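Local coordinates for protein endo-alpha-mannosidase (Bacteroides thetaiotaomicron, PDB 4ACY) that hydrolyses internal alpha-mannosidic linkages as a family GH99 endo-alpha-mannosidase, an enzyme type that acts in N-glycan processing, at residues Pro92-Tyr97 / Pro102-Lys107; Ile109-Lys114 / Thr325-Trp330; Gly226-Glu231 / Lys264-Trp269; Ala250-Thr255 / Asp308-Ala313. All coordinates share one frame; numbering follows the deposited sequence.

Contact 1 of 4, residues Pro92-Tyr97 / Pro102-Lys107; sequences PELGTY and PEIIRK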
loop_
_atom_site.group_PDB
_atom_site.type_symbol
_atom_site.label_atom_id
_atom_site.label_comp_id
_atom_site.label_asym_id
_atom_site.label_seq_id
_atom_site.Cartn_x
_atom_site.Cartn_y
_atom_site.Cartn_z
ATOM N N PRO A 92 17.422 -2.913 -3.031
ATOM C CA PRO A 92 16.716 -4.188 -3.252
ATOM C C PRO A 92 17.621 -5.375 -3.620
ATOM O O PRO A 92 18.571 -5.227 -4.403
ATOM C CB PRO A 92 15.822 -3.891 -4.454
ATOM C CG PRO A 92 15.618 -2.387 -4.442
ATOM C CD PRO A 92 17.001 -1.889 -4.007
ATOM N N GLU A 93 17.277 -6.541 -3.090
ATOM C CA GLU A 93 17.883 -7.786 -3.546
ATOM C C GLU A 93 17.782 -7.911 -5.072
ATOM O O GLU A 93 18.738 -8.346 -5.740
ATOM C CB GLU A 93 17.219 -8.981 -2.869
ATOM C CG GLU A 93 17.888 -10.291 -3.291
ATOM C CD GLU A 93 17.172 -11.535 -2.827
ATOM O OE1 GLU A 93 16.000 -11.474 -2.429
ATOM O OE2 GLU A 93 17.809 -12.604 -2.877
ATOM N N LEU A 94 16.639 -7.505 -5.626
ATOM C CA LEU A 94 16.400 -7.625 -7.070
ATOM C C LEU A 94 16.956 -6.456 -7.901
ATOM O O LEU A 94 16.737 -6.370 -9.113
ATOM C CB LEU A 94 14.908 -7.875 -7.344
ATOM C CG LEU A 94 14.350 -9.161 -6.736
ATOM C CD1 LEU A 94 12.875 -9.279 -7.055
ATOM C CD2 LEU A 94 15.073 -10.399 -7.270
ATOM N N GLY A 95 17.691 -5.569 -7.239
ATOM C CA GLY A 95 18.341 -4.442 -7.894
ATOM C C GLY A 95 17.359 -3.393 -8.362
ATOM O O GLY A 95 16.258 -3.271 -7.803
ATOM N N THR A 96 17.755 -2.652 -9.391
ATOM C CA THR A 96 16.898 -1.627 -10.000
ATOM C C THR A 96 15.968 -2.294 -10.978
ATOM O O THR A 96 16.120 -2.186 -12.196
ATOM C CB THR A 96 17.707 -0.494 -10.682
ATOM O OG1 THR A 96 18.698 -1.055 -11.579
ATOM C CG2 THR A 96 18.380 0.348 -9.629
ATOM N N TYR A 97 14.997 -3.015 -10.428
ATOM C CA TYR A 97 14.143 -3.846 -11.244
ATOM C C TYR A 97 13.050 -3.101 -11.976
ATOM O O TYR A 97 12.707 -1.969 -11.627
ATOM C CB TYR A 97 13.525 -4.955 -10.418
ATOM C CG TYR A 97 12.645 -4.539 -9.246
ATOM C CD1 TYR A 97 11.315 -4.132 -9.450
ATOM C CD2 TYR A 97 13.105 -4.652 -7.934
ATOM C CE1 TYR A 97 10.491 -3.812 -8.375
ATOM C CE2 TYR A 97 12.281 -4.351 -6.854
ATOM C CZ TYR A 97 10.975 -3.932 -7.085
ATOM O OH TYR A 97 10.169 -3.641 -6.003
ATOM N N PRO A 102 8.322 -9.779 -16.336
ATOM C CA PRO A 102 7.570 -10.938 -15.846
ATOM C C PRO A 102 8.332 -11.759 -14.809
ATOM O O PRO A 102 7.713 -12.322 -13.900
ATOM C CB PRO A 102 7.313 -11.757 -17.117
ATOM C CG PRO A 102 7.358 -10.753 -18.221
ATOM C CD PRO A 102 8.459 -9.801 -17.804
ATOM N N GLU A 103 9.658 -11.817 -14.922
ATOM C CA GLU A 103 10.461 -12.543 -13.929
ATOM C C GLU A 103 10.422 -11.902 -12.546
ATOM O O GLU A 103 10.362 -12.592 -11.531
ATOM C CB GLU A 103 11.906 -12.740 -14.401
ATOM C CG GLU A 103 12.065 -13.980 -15.268
ATOM C CD GLU A 103 11.507 -15.231 -14.589
ATOM O OE1 GLU A 103 12.152 -15.737 -13.637
ATOM O OE2 GLU A 103 10.403 -15.680 -14.981
ATOM N N ILE A 104 10.457 -10.575 -12.522
ATOM C CA ILE A 104 10.314 -9.825 -11.271
ATOM C C ILE A 104 8.920 -10.060 -10.660
ATOM O O ILE A 104 8.772 -10.339 -9.457
ATOM C CB ILE A 104 10.529 -8.313 -11.518
ATOM C CG1 ILE A 104 11.954 -8.024 -12.031
ATOM C CG2 ILE A 104 10.201 -7.509 -10.256
ATOM C CD1 ILE A 104 13.101 -8.516 -11.136
ATOM N N ILE A 105 7.905 -9.961 -11.502
ATOM C CA ILE A 105 6.520 -10.151 -11.061
ATOM C C ILE A 105 6.353 -11.551 -10.504
ATOM O O ILE A 105 5.817 -11.716 -9.424
ATOM C CB ILE A 105 5.491 -9.854 -12.187
ATOM C CG1 ILE A 105 5.534 -8.377 -12.617
ATOM C CG2 ILE A 105 4.082 -10.266 -11.769
ATOM C CD1 ILE A 105 5.656 -7.388 -11.488
ATOM N N ARG A 106 6.859 -12.559 -11.219
ATOM C CA ARG A 106 6.850 -13.927 -10.684
ATOM C C ARG A 106 7.525 -14.012 -9.313
ATOM O O ARG A 106 6.983 -14.607 -8.380
ATOM C CB ARG A 106 7.487 -14.930 -11.666
ATOM C CG ARG A 106 7.449 -16.354 -11.143
ATOM C CD ARG A 106 8.251 -17.334 -12.003
ATOM N NE ARG A 106 9.705 -17.140 -11.898
ATOM C CZ ARG A 106 10.461 -17.494 -10.852
ATOM N NH1 ARG A 106 9.931 -18.065 -9.778
ATOM N NH2 ARG A 106 11.768 -17.268 -10.880
ATOM N N LYS A 107 8.701 -13.401 -9.191
ATOM C CA LYS A 107 9.417 -13.415 -7.925
ATOM C C LYS A 107 8.666 -12.688 -6.798
ATOM O O LYS A 107 8.642 -13.159 -5.654
ATOM C CB LYS A 107 10.818 -12.838 -8.112
ATOM C CG LYS A 107 11.796 -13.866 -8.644
ATOM C CD LYS A 107 13.111 -13.222 -9.038
ATOM C CE LYS A 107 14.098 -14.309 -9.489
ATOM N NZ LYS A 107 15.156 -13.719 -10.344
#
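L94 and Y97 meet I104 and K107 where a loop turns back onto helix 102-115. This is the TIM-barrel helix that links strands 42-46 and 117-124. The loop starts with a type I turn from P92 to G95, and L94 is its third residue. I104 makes the tight, buried part. Its CG2 methyl lies 3.6 Å from CD1 of the Y97 ring and meets that ring obliquely. Its other branch reaches the root of the tyrosine, with I104 CD1 3.7 Å from Y97 CB. I104 CD1 also faces L94 CD1 at 4.2 Å. Y97 carries its ring between its own backbone N and carbonyl carbon (chi1 60°), which turns the ring against CG2 of I104. The phenol oxygen is held by E337 and N328, while H108 and W62 meet the ring edge-to-face. With an alanine in place of I104, a gap would probably open beside Y97, and L94 CD1 would lose the methyl it faces. The outer side is looser. The salt bridge of E103 and R106 there lies within the helix and does not touch the loop. K107 runs out extended, and its CD lies 3.9 Å from L94 CD2.

Contact 2 of 4, residues Ile109-Lys114 / Thr325-Trp330; sequences IRMHIK and TSFNEW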
loop_
_atom_site.group_PDB
_atom_site.type_symbol
_atom_site.label_atom_id
_atom_site.label_comp_id
_atom_site.label_asym_id
_atom_site.label_seq_id
_atom_site.Cartn_x
_atom_site.Cartn_y
_atom_site.Cartn_z
ATOM N N ILE A 109 5.414 -12.321 -6.484
ATOM C CA ILE A 109 4.299 -13.184 -6.102
ATOM C C ILE A 109 4.814 -14.310 -5.191
ATOM O O ILE A 109 4.228 -14.587 -4.146
ATOM C CB ILE A 109 3.559 -13.746 -7.360
ATOM C CG1 ILE A 109 2.809 -12.621 -8.093
ATOM C CG2 ILE A 109 2.632 -14.910 -6.977
ATOM C CD1 ILE A 109 1.728 -11.905 -7.246
ATOM N N ARG A 110 5.934 -14.929 -5.565
ATOM C CA ARG A 110 6.540 -15.955 -4.713
ATOM C C ARG A 110 6.879 -15.411 -3.316
ATOM O O ARG A 110 6.750 -16.132 -2.302
ATOM C CB ARG A 110 7.780 -16.557 -5.385
HETATM N N MSE A 111 7.289 -14.137 -3.256
HETATM C CA MSE A 111 7.612 -13.513 -1.971
HETATM C C MSE A 111 6.366 -13.332 -1.116
HETATM O O MSE A 111 6.423 -13.456 0.107
HETATM C CB MSE A 111 8.329 -12.182 -2.178
HETATM C CG MSE A 111 9.739 -12.354 -2.735
HETATM SE SE MSE A 111 10.474 -10.661 -3.315
HETATM C CE MSE A 111 12.304 -11.240 -3.632
ATOM N N HIS A 112 5.237 -13.034 -1.756
ATOM C CA HIS A 112 3.981 -12.966 -1.028
ATOM C C HIS A 112 3.585 -14.342 -0.490
ATOM O O HIS A 112 3.137 -14.454 0.641
ATOM C CB HIS A 112 2.889 -12.352 -1.894
ATOM C CG HIS A 112 3.065 -10.880 -2.096
ATOM N ND1 HIS A 112 2.349 -9.938 -1.384
ATOM C CD2 HIS A 112 3.920 -10.188 -2.881
ATOM C CE1 HIS A 112 2.726 -8.726 -1.761
ATOM N NE2 HIS A 112 3.682 -8.849 -2.664
ATOM N N ILE A 113 3.783 -15.386 -1.300
ATOM C CA ILE A 113 3.549 -16.759 -0.820
ATOM C C ILE A 113 4.422 -17.061 0.416
ATOM O O ILE A 113 3.929 -17.581 1.424
ATOM C CB ILE A 113 3.727 -17.802 -1.966
ATOM C CG1 ILE A 113 2.709 -17.560 -3.093
ATOM C CG2 ILE A 113 3.639 -19.234 -1.437
ATOM C CD1 ILE A 113 1.236 -17.363 -2.642
ATOM N N LYS A 114 5.697 -16.684 0.365
ATOM C CA LYS A 114 6.571 -16.817 1.539
ATOM C C LYS A 114 6.019 -16.078 2.773
ATOM O O LYS A 114 6.069 -16.606 3.882
ATOM C CB LYS A 114 7.998 -16.356 1.211
ATOM C CG LYS A 114 8.968 -16.462 2.400
ATOM C CD LYS A 114 10.383 -15.954 2.078
ATOM C CE LYS A 114 11.125 -16.866 1.111
ATOM N NZ LYS A 114 12.463 -16.301 0.774
ATOM N N THR A 325 1.982 -1.750 4.981
ATOM C CA THR A 325 2.675 -0.652 4.332
ATOM C C THR A 325 4.170 -0.880 4.589
ATOM O O THR A 325 4.654 -0.517 5.655
ATOM C CB THR A 325 2.229 0.700 4.932
ATOM O OG1 THR A 325 0.810 0.859 4.738
ATOM C CG2 THR A 325 2.988 1.866 4.241
ATOM N N SER A 326 4.906 -1.493 3.656
ATOM C CA SER A 326 4.456 -1.822 2.304
ATOM C C SER A 326 5.144 -3.091 1.833
ATOM O O SER A 326 6.114 -3.525 2.441
ATOM C CB SER A 326 4.867 -0.690 1.350
ATOM O OG SER A 326 6.278 -0.495 1.387
ATOM N N PHE A 327 4.677 -3.680 0.733
ATOM C CA PHE A 327 5.558 -4.619 0.066
ATOM C C PHE A 327 6.817 -3.895 -0.445
ATOM O O PHE A 327 7.937 -4.317 -0.175
ATOM C CB PHE A 327 4.881 -5.356 -1.088
ATOM C CG PHE A 327 5.806 -6.353 -1.753
ATOM C CD1 PHE A 327 6.220 -7.485 -1.056
ATOM C CD2 PHE A 327 6.315 -6.122 -3.026
ATOM C CE1 PHE A 327 7.106 -8.388 -1.620
ATOM C CE2 PHE A 327 7.196 -7.026 -3.599
ATOM C CZ PHE A 327 7.581 -8.164 -2.896
ATOM N N ASN A 328 6.647 -2.810 -1.195
ATOM C CA ASN A 328 7.792 -2.274 -1.923
ATOM C C ASN A 328 7.725 -0.783 -2.218
ATOM O O ASN A 328 7.980 -0.355 -3.351
ATOM C CB ASN A 328 8.048 -3.061 -3.226
ATOM C CG ASN A 328 6.904 -2.949 -4.232
ATOM O OD1 ASN A 328 5.754 -2.665 -3.867
ATOM N ND2 ASN A 328 7.220 -3.185 -5.515
ATOM N N GLU A 329 7.397 -0.004 -1.191
ATOM C CA GLU A 329 7.528 1.453 -1.302
ATOM C C GLU A 329 8.945 1.773 -0.835
ATOM O O GLU A 329 9.172 2.164 0.319
ATOM C CB GLU A 329 6.476 2.163 -0.441
ATOM C CG GLU A 329 5.834 3.417 -1.105
ATOM C CD GLU A 329 6.823 4.539 -1.454
ATOM O OE1 GLU A 329 8.046 4.305 -1.473
ATOM O OE2 GLU A 329 6.356 5.679 -1.742
ATOM N N TRP A 330 9.895 1.552 -1.741
ATOM C CA TRP A 330 11.311 1.691 -1.444
ATOM C C TRP A 330 11.670 3.115 -1.056
ATOM O O TRP A 330 12.524 3.320 -0.180
ATOM C CB TRP A 330 12.172 1.186 -2.622
ATOM C CG TRP A 330 12.167 -0.316 -2.696
ATOM C CD1 TRP A 330 11.310 -1.097 -3.411
ATOM C CD2 TRP A 330 13.038 -1.220 -1.984
ATOM N NE1 TRP A 330 11.600 -2.427 -3.213
ATOM C CE2 TRP A 330 12.644 -2.531 -2.331
ATOM C CE3 TRP A 330 14.105 -1.046 -1.084
ATOM C CZ2 TRP A 330 13.294 -3.673 -1.825
ATOM C CZ3 TRP A 330 14.748 -2.181 -0.583
ATOM C CH2 TRP A 330 14.331 -3.476 -0.956
#
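S326 OG has two hydrogen-bond partners, in the loop that presents F327 to M111 and H112 of helix 102-115. It accepts a hydrogen bond from the backbone N of E329 at 2.9 Å, with an angle of 158° at the hydrogen. This is an ST motif. T334 OG1 is its second partner. The peptide bond between T325 and S326 is cis. The backbone of F327 is bonded to F45 and to E337, which fixes where its side chain starts. CG of F327 stands opposite its backbone N (chi1 -179°), and the ring extends toward the helix. H112 covers one face of this ring. The two centroids are 4.3 Å apart and the planes meet at 36°, so the pair is oblique. M111, a selenomethionine, comes to the rim of the same ring. Its SE is 3.8 Å from F327 CZ and lies near the ring plane, a Met-aromatic contact at the edge. M111 CB also rests 4.0 Å from F327 CE1.

The contact sits where the TIM barrel closes. The loop follows the last strand, 322-324, and the helix follows the first strand, 42-46. H112 and F327 both touch S44 of that first strand. Exchanging F327 for an alanine is likely to open a gap between helix and loop and to leave H112 and the selenium of M111 without the ring they pack against. H108, one turn before H112, meets F327 edge-to-face.

Contact 3 of 4, residues Gly226-Glu231 / Lys264-Trp269; sequences GLTLKE and KSMQQW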
loop_
_atom_site.group_PDB
_atom_site.type_symbol
_atom_site.label_atom_id
_atom_site.label_comp_id
_atom_site.label_asym_id
_atom_site.label_seq_id
_atom_site.Cartn_x
_atom_site.Cartn_y
_atom_site.Cartn_z
ATOM N N GLY A 226 -11.716 4.519 2.708
ATOM C CA GLY A 226 -11.053 5.835 2.721
ATOM C C GLY A 226 -9.922 5.956 3.724
ATOM O O GLY A 226 -9.879 5.248 4.732
ATOM N N LEU A 227 -8.966 6.827 3.420
ATOM C CA LEU A 227 -7.862 7.100 4.328
ATOM C C LEU A 227 -8.356 8.063 5.397
ATOM O O LEU A 227 -8.861 9.152 5.084
ATOM C CB LEU A 227 -6.669 7.699 3.574
ATOM C CG LEU A 227 -5.409 7.983 4.397
ATOM C CD1 LEU A 227 -4.891 6.707 5.006
ATOM C CD2 LEU A 227 -4.345 8.611 3.493
ATOM N N THR A 228 -8.233 7.643 6.651
ATOM C CA THR A 228 -8.577 8.501 7.771
ATOM C C THR A 228 -7.284 9.004 8.395
ATOM O O THR A 228 -6.318 8.265 8.481
ATOM C CB THR A 228 -9.486 7.794 8.822
ATOM O OG1 THR A 228 -9.929 8.754 9.811
ATOM C CG2 THR A 228 -8.764 6.653 9.502
ATOM N N LEU A 229 -7.289 10.271 8.809
ATOM C CA LEU A 229 -6.143 10.886 9.496
ATOM C C LEU A 229 -6.272 10.877 11.015
ATOM O O LEU A 229 -5.278 10.899 11.729
ATOM C CB LEU A 229 -5.981 12.332 9.038
ATOM C CG LEU A 229 -5.695 12.545 7.561
ATOM C CD1 LEU A 229 -5.736 14.058 7.326
ATOM C CD2 LEU A 229 -4.357 11.926 7.190
ATOM N N LYS A 230 -7.505 10.861 11.509
ATOM C CA LYS A 230 -7.716 10.942 12.942
ATOM C C LYS A 230 -9.060 10.355 13.350
ATOM O O LYS A 230 -10.047 10.441 12.615
ATOM C CB LYS A 230 -7.597 12.393 13.432
ATOM C CG LYS A 230 -8.600 13.385 12.831
ATOM C CD LYS A 230 -8.196 14.842 13.133
ATOM C CE LYS A 230 -7.185 15.358 12.132
ATOM N NZ LYS A 230 -6.454 16.546 12.667
ATOM N N GLU A 231 -9.062 9.756 14.532
ATOM C CA GLU A 231 -10.252 9.174 15.135
ATOM C C GLU A 231 -11.453 10.135 15.151
ATOM O O GLU A 231 -12.597 9.707 14.955
ATOM C CB GLU A 231 -9.886 8.696 16.546
ATOM C CG GLU A 231 -11.004 8.069 17.331
ATOM C CD GLU A 231 -10.506 7.058 18.328
ATOM O OE1 GLU A 231 -9.358 7.185 18.826
ATOM O OE2 GLU A 231 -11.278 6.128 18.615
ATOM N N LYS A 264 -7.615 0.047 19.000
ATOM C CA LYS A 264 -8.762 -0.581 19.682
ATOM C C LYS A 264 -10.026 0.293 19.638
ATOM O O LYS A 264 -11.118 -0.183 19.300
ATOM C CB LYS A 264 -8.408 -0.971 21.122
ATOM C CG LYS A 264 -7.520 -2.189 21.200
ATOM C CD LYS A 264 -7.331 -2.646 22.648
ATOM C CE LYS A 264 -6.479 -3.904 22.705
ATOM N NZ LYS A 264 -6.364 -4.442 24.090
ATOM N N SER A 265 -9.867 1.572 19.954
ATOM C CA SER A 265 -10.978 2.532 19.919
ATOM C C SER A 265 -11.551 2.720 18.500
ATOM O O SER A 265 -12.760 2.829 18.312
ATOM C CB SER A 265 -10.531 3.855 20.552
ATOM O OG SER A 265 -11.505 4.872 20.393
HETATM N N MSE A 266 -10.685 2.743 17.494
HETATM C CA MSE A 266 -11.149 2.904 16.121
HETATM C C MSE A 266 -11.932 1.678 15.654
HETATM O O MSE A 266 -12.956 1.808 14.966
HETATM C CB MSE A 266 -9.978 3.236 15.194
HETATM C CG MSE A 266 -9.472 4.652 15.417
HETATM SE SE MSE A 266 -7.676 4.962 14.729
HETATM C CE MSE A 266 -8.091 4.822 12.844
ATOM N N GLN A 267 -11.462 0.499 16.051
ATOM C CA GLN A 267 -12.178 -0.751 15.769
ATOM C C GLN A 267 -13.551 -0.737 16.428
ATOM O O GLN A 267 -14.537 -1.176 15.836
ATOM C CB GLN A 267 -11.379 -1.965 16.262
ATOM C CG GLN A 267 -12.149 -3.317 16.253
ATOM C CD GLN A 267 -12.604 -3.769 14.858
ATOM O OE1 GLN A 267 -12.234 -3.189 13.836
ATOM N NE2 GLN A 267 -13.430 -4.814 14.823
ATOM N N GLN A 268 -13.601 -0.242 17.662
ATOM C CA GLN A 268 -14.868 -0.114 18.387
ATOM C C GLN A 268 -15.839 0.793 17.629
ATOM O O GLN A 268 -17.016 0.465 17.513
ATOM C CB GLN A 268 -14.647 0.413 19.813
ATOM C CG GLN A 268 -14.095 -0.596 20.822
ATOM C CD GLN A 268 -13.720 0.054 22.168
ATOM O OE1 GLN A 268 -14.382 1.001 22.631
ATOM N NE2 GLN A 268 -12.661 -0.454 22.799
ATOM N N TRP A 269 -15.339 1.917 17.109
ATOM C CA TRP A 269 -16.141 2.835 16.296
ATOM C C TRP A 269 -16.634 2.144 15.024
ATOM O O TRP A 269 -17.804 2.275 14.645
ATOM C CB TRP A 269 -15.337 4.094 15.923
ATOM C CG TRP A 269 -16.186 5.151 15.258
ATOM C CD1 TRP A 269 -16.838 6.187 15.875
ATOM C CD2 TRP A 269 -16.497 5.266 13.860
ATOM N NE1 TRP A 269 -17.522 6.935 14.956
ATOM C CE2 TRP A 269 -17.340 6.394 13.711
ATOM C CE3 TRP A 269 -16.155 4.521 12.723
ATOM C CZ2 TRP A 269 -17.834 6.806 12.468
ATOM C CZ3 TRP A 269 -16.649 4.930 11.489
ATOM C CH2 TRP A 269 -17.478 6.060 11.371
#
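This is a mainly van der Waals contact between a helix and the loop that leaves a neighbouring barrel strand. T228 and E231 come from the loop, and M266 is the main helix residue. The CG2 methyl of T228 and the terminal CE of M266, a selenomethionine, meet end to end at 3.9 Å. The M266 chain is bent at its last torsion (chi3 68°), which gives CE its final direction. In T228 the hydroxyl lies opposite the backbone N (chi1 -173°), and CG2 is the branch that faces the helix. Both side chains also touch F245.

The fold is a TIM barrel. Strand 223-227 ends just before T228, and helix 263-272 links the next two strands, 244-246 and 276-281. The contact therefore spans neighbouring strand-helix units, with F245 of the middle strand beside it. The backbone of T228 is bonded to Y246 of that strand.

E231 lies farther out and is partly exposed. Its chain is extended, and CD comes within 3.9 Å of M266 CG. The exact position of the carboxylate is uncertain. S265 is also next to it, but the two are modelled too close together, and the nature of that contact remains doubtful. The backbone N of E231 is fixed by a hydrogen bond to N256 OD1, while M266 also packs on F277 of strand 276-281.

Contact 4 of 4, residues Ala250-Thr255 / Asp308-Ala313; sequences AATGFT and DDMYKA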
loop_
_atom_site.group_PDB
_atom_site.type_symbol
_atom_site.label_atom_id
_atom_site.label_comp_id
_atom_site.label_asym_id
_atom_site.label_seq_id
_atom_site.Cartn_x
_atom_site.Cartn_y
_atom_site.Cartn_z
ATOM N N ALA A 250 3.152 4.099 7.743
ATOM C CA ALA A 250 3.851 3.059 8.499
ATOM C C ALA A 250 4.548 3.619 9.725
ATOM O O ALA A 250 4.961 2.855 10.598
ATOM C CB ALA A 250 4.856 2.365 7.629
ATOM N N ALA A 251 4.725 4.943 9.762
ATOM C CA ALA A 251 5.450 5.575 10.872
ATOM C C ALA A 251 4.485 5.880 12.012
ATOM O O ALA A 251 3.548 6.676 11.852
ATOM C CB ALA A 251 6.140 6.825 10.414
ATOM N N THR A 252 4.704 5.220 13.153
ATOM C CA THR A 252 3.818 5.377 14.304
ATOM C C THR A 252 3.759 6.853 14.687
ATOM O O THR A 252 4.796 7.516 14.787
ATOM C CB THR A 252 4.266 4.527 15.513
ATOM O OG1 THR A 252 5.654 4.756 15.762
ATOM C CG2 THR A 252 4.053 3.057 15.235
ATOM N N GLY A 253 2.538 7.363 14.842
ATOM C CA GLY A 253 2.314 8.734 15.299
ATOM C C GLY A 253 2.397 9.795 14.225
ATOM O O GLY A 253 2.154 10.964 14.504
ATOM N N PHE A 254 2.729 9.410 12.990
ATOM C CA PHE A 254 2.741 10.395 11.917
ATOM C C PHE A 254 1.383 11.093 11.803
ATOM O O PHE A 254 1.322 12.297 11.530
ATOM C CB PHE A 254 3.140 9.783 10.579
ATOM C CG PHE A 254 3.180 10.782 9.467
ATOM C CD1 PHE A 254 4.074 11.860 9.517
ATOM C CD2 PHE A 254 2.294 10.681 8.402
ATOM C CE1 PHE A 254 4.091 12.824 8.481
ATOM C CE2 PHE A 254 2.306 11.617 7.365
ATOM C CZ PHE A 254 3.210 12.696 7.408
ATOM N N THR A 255 0.311 10.323 11.975
ATOM C CA THR A 255 -1.024 10.864 12.140
ATOM C C THR A 255 -1.655 10.226 13.382
ATOM O O THR A 255 -1.165 9.221 13.897
ATOM C CB THR A 255 -1.940 10.583 10.934
ATOM O OG1 THR A 255 -2.123 9.175 10.794
ATOM C CG2 THR A 255 -1.390 11.190 9.639
ATOM N N ASP A 308 7.159 -6.088 14.850
ATOM C CA ASP A 308 6.470 -6.905 15.861
ATOM C C ASP A 308 5.483 -6.105 16.686
ATOM O O ASP A 308 4.344 -6.524 16.873
ATOM C CB ASP A 308 7.463 -7.560 16.824
ATOM C CG ASP A 308 8.266 -8.669 16.198
ATOM O OD1 ASP A 308 8.022 -9.061 15.026
ATOM O OD2 ASP A 308 9.191 -9.143 16.898
ATOM N N ASP A 309 5.924 -4.969 17.219
ATOM C CA ASP A 309 5.056 -4.146 18.064
ATOM C C ASP A 309 3.821 -3.644 17.306
ATOM O O ASP A 309 2.688 -3.669 17.819
ATOM C CB ASP A 309 5.839 -2.952 18.637
ATOM C CG ASP A 309 6.847 -3.349 19.726
ATOM O OD1 ASP A 309 6.767 -4.461 20.290
ATOM O OD2 ASP A 309 7.725 -2.524 20.052
HETATM N N MSE A 310 4.045 -3.192 16.075
HETATM C CA MSE A 310 2.965 -2.611 15.286
HETATM C C MSE A 310 1.972 -3.688 14.832
HETATM O O MSE A 310 0.755 -3.481 14.888
HETATM C CB MSE A 310 3.516 -1.836 14.081
HETATM C CG MSE A 310 2.508 -0.868 13.483
HETATM SE SE MSE A 310 3.398 0.394 12.317
HETATM C CE MSE A 310 1.980 1.719 12.158
ATOM N N TYR A 311 2.497 -4.828 14.388
ATOM C CA TYR A 311 1.630 -5.908 13.912
ATOM C C TYR A 311 0.801 -6.464 15.072
ATOM O O TYR A 311 -0.397 -6.690 14.925
ATOM C CB TYR A 311 2.450 -7.005 13.223
ATOM C CG TYR A 311 1.813 -7.598 11.978
ATOM C CD1 TYR A 311 0.512 -8.114 12.006
ATOM C CD2 TYR A 311 2.528 -7.673 10.776
ATOM C CE1 TYR A 311 -0.067 -8.686 10.864
ATOM C CE2 TYR A 311 1.956 -8.241 9.620
ATOM C CZ TYR A 311 0.652 -8.735 9.681
ATOM O OH TYR A 311 0.045 -9.298 8.579
ATOM N N LYS A 312 1.437 -6.639 16.231
ATOM C CA LYS A 312 0.722 -7.099 17.423
ATOM C C LYS A 312 -0.420 -6.153 17.781
ATOM O O LYS A 312 -1.528 -6.603 18.080
ATOM C CB LYS A 312 1.677 -7.288 18.612
ATOM C CG LYS A 312 1.003 -7.822 19.902
ATOM C CD LYS A 312 0.294 -9.169 19.680
ATOM C CE LYS A 312 0.136 -9.951 20.985
ATOM N NZ LYS A 312 -0.790 -11.111 20.791
ATOM N N ALA A 313 -0.164 -4.847 17.731
ATOM C CA ALA A 313 -1.215 -3.843 17.973
ATOM C C ALA A 313 -2.384 -3.975 16.983
ATOM O O ALA A 313 -3.546 -3.852 17.368
ATOM C CB ALA A 313 -0.638 -2.439 17.924
#
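A250 and T252 receive the side chain of M310, which projects from helix 305-316 of the TIM barrel. This helix links the last two strands, 276-281 and 322-324. A250 and T252 belong to the long loop after strand 244-246.

The contacts between side chains are van der Waals. M310 is a selenomethionine, and its chain is extended, with CG opposite the backbone N (chi1 -162°). The side chain thus reaches straight out to the loop. Its CE lies 3.9 Å from CG2 of T252, and its SE is 4.0 Å from the same methyl. The two side chains run past one another, pointing opposite ways. M310 also packs on V281 of strand 276-281, and T252 packs on P260.

The polar bonds around the contact shape the loop. A type II turn runs from A251 to F254 and is closed by F254 N bonding to A251 O at 3.1 Å. G253 takes the third position with positive phi (83°), which suits a glycine. Y306, on the same helix as M310, hydrogen-bonds through its OH to both A250 O and T252 N. R299 NH2 binds T252 O. These bonds hold the backbone on which M310 rests.

The selenium also comes close to a polar atom, without a hydrogen bond. M310 SE lies 3.4 Å from the carbonyl O of A250, and M310 CE is 3.6 Å from that same oxygen.

Overall arrangement
Contacts 2 and 4 are buried. Contacts 1 and 3 are partly buried and lie on opposite sides of the chain's centre, about 35 Å apart between centres. Contacts 1 and 2 share helix 102-115 and touch through a probable hydrogen bond from N328 to Y97. Contact 2 is aromatic. Contact 1 sets aliphatic side chains against one another and against a tyrosine ring, with charged residues on its outer side. Contacts 3 and 4 each turn on a selenomethionine that reaches from a helix to a loop beyond a barrel strand. They touch where L229 meets T255. Contact 4 also packs on contact 2, with A250 against T325. Contact 3 lacks such a neighbour in contact 1 or 2.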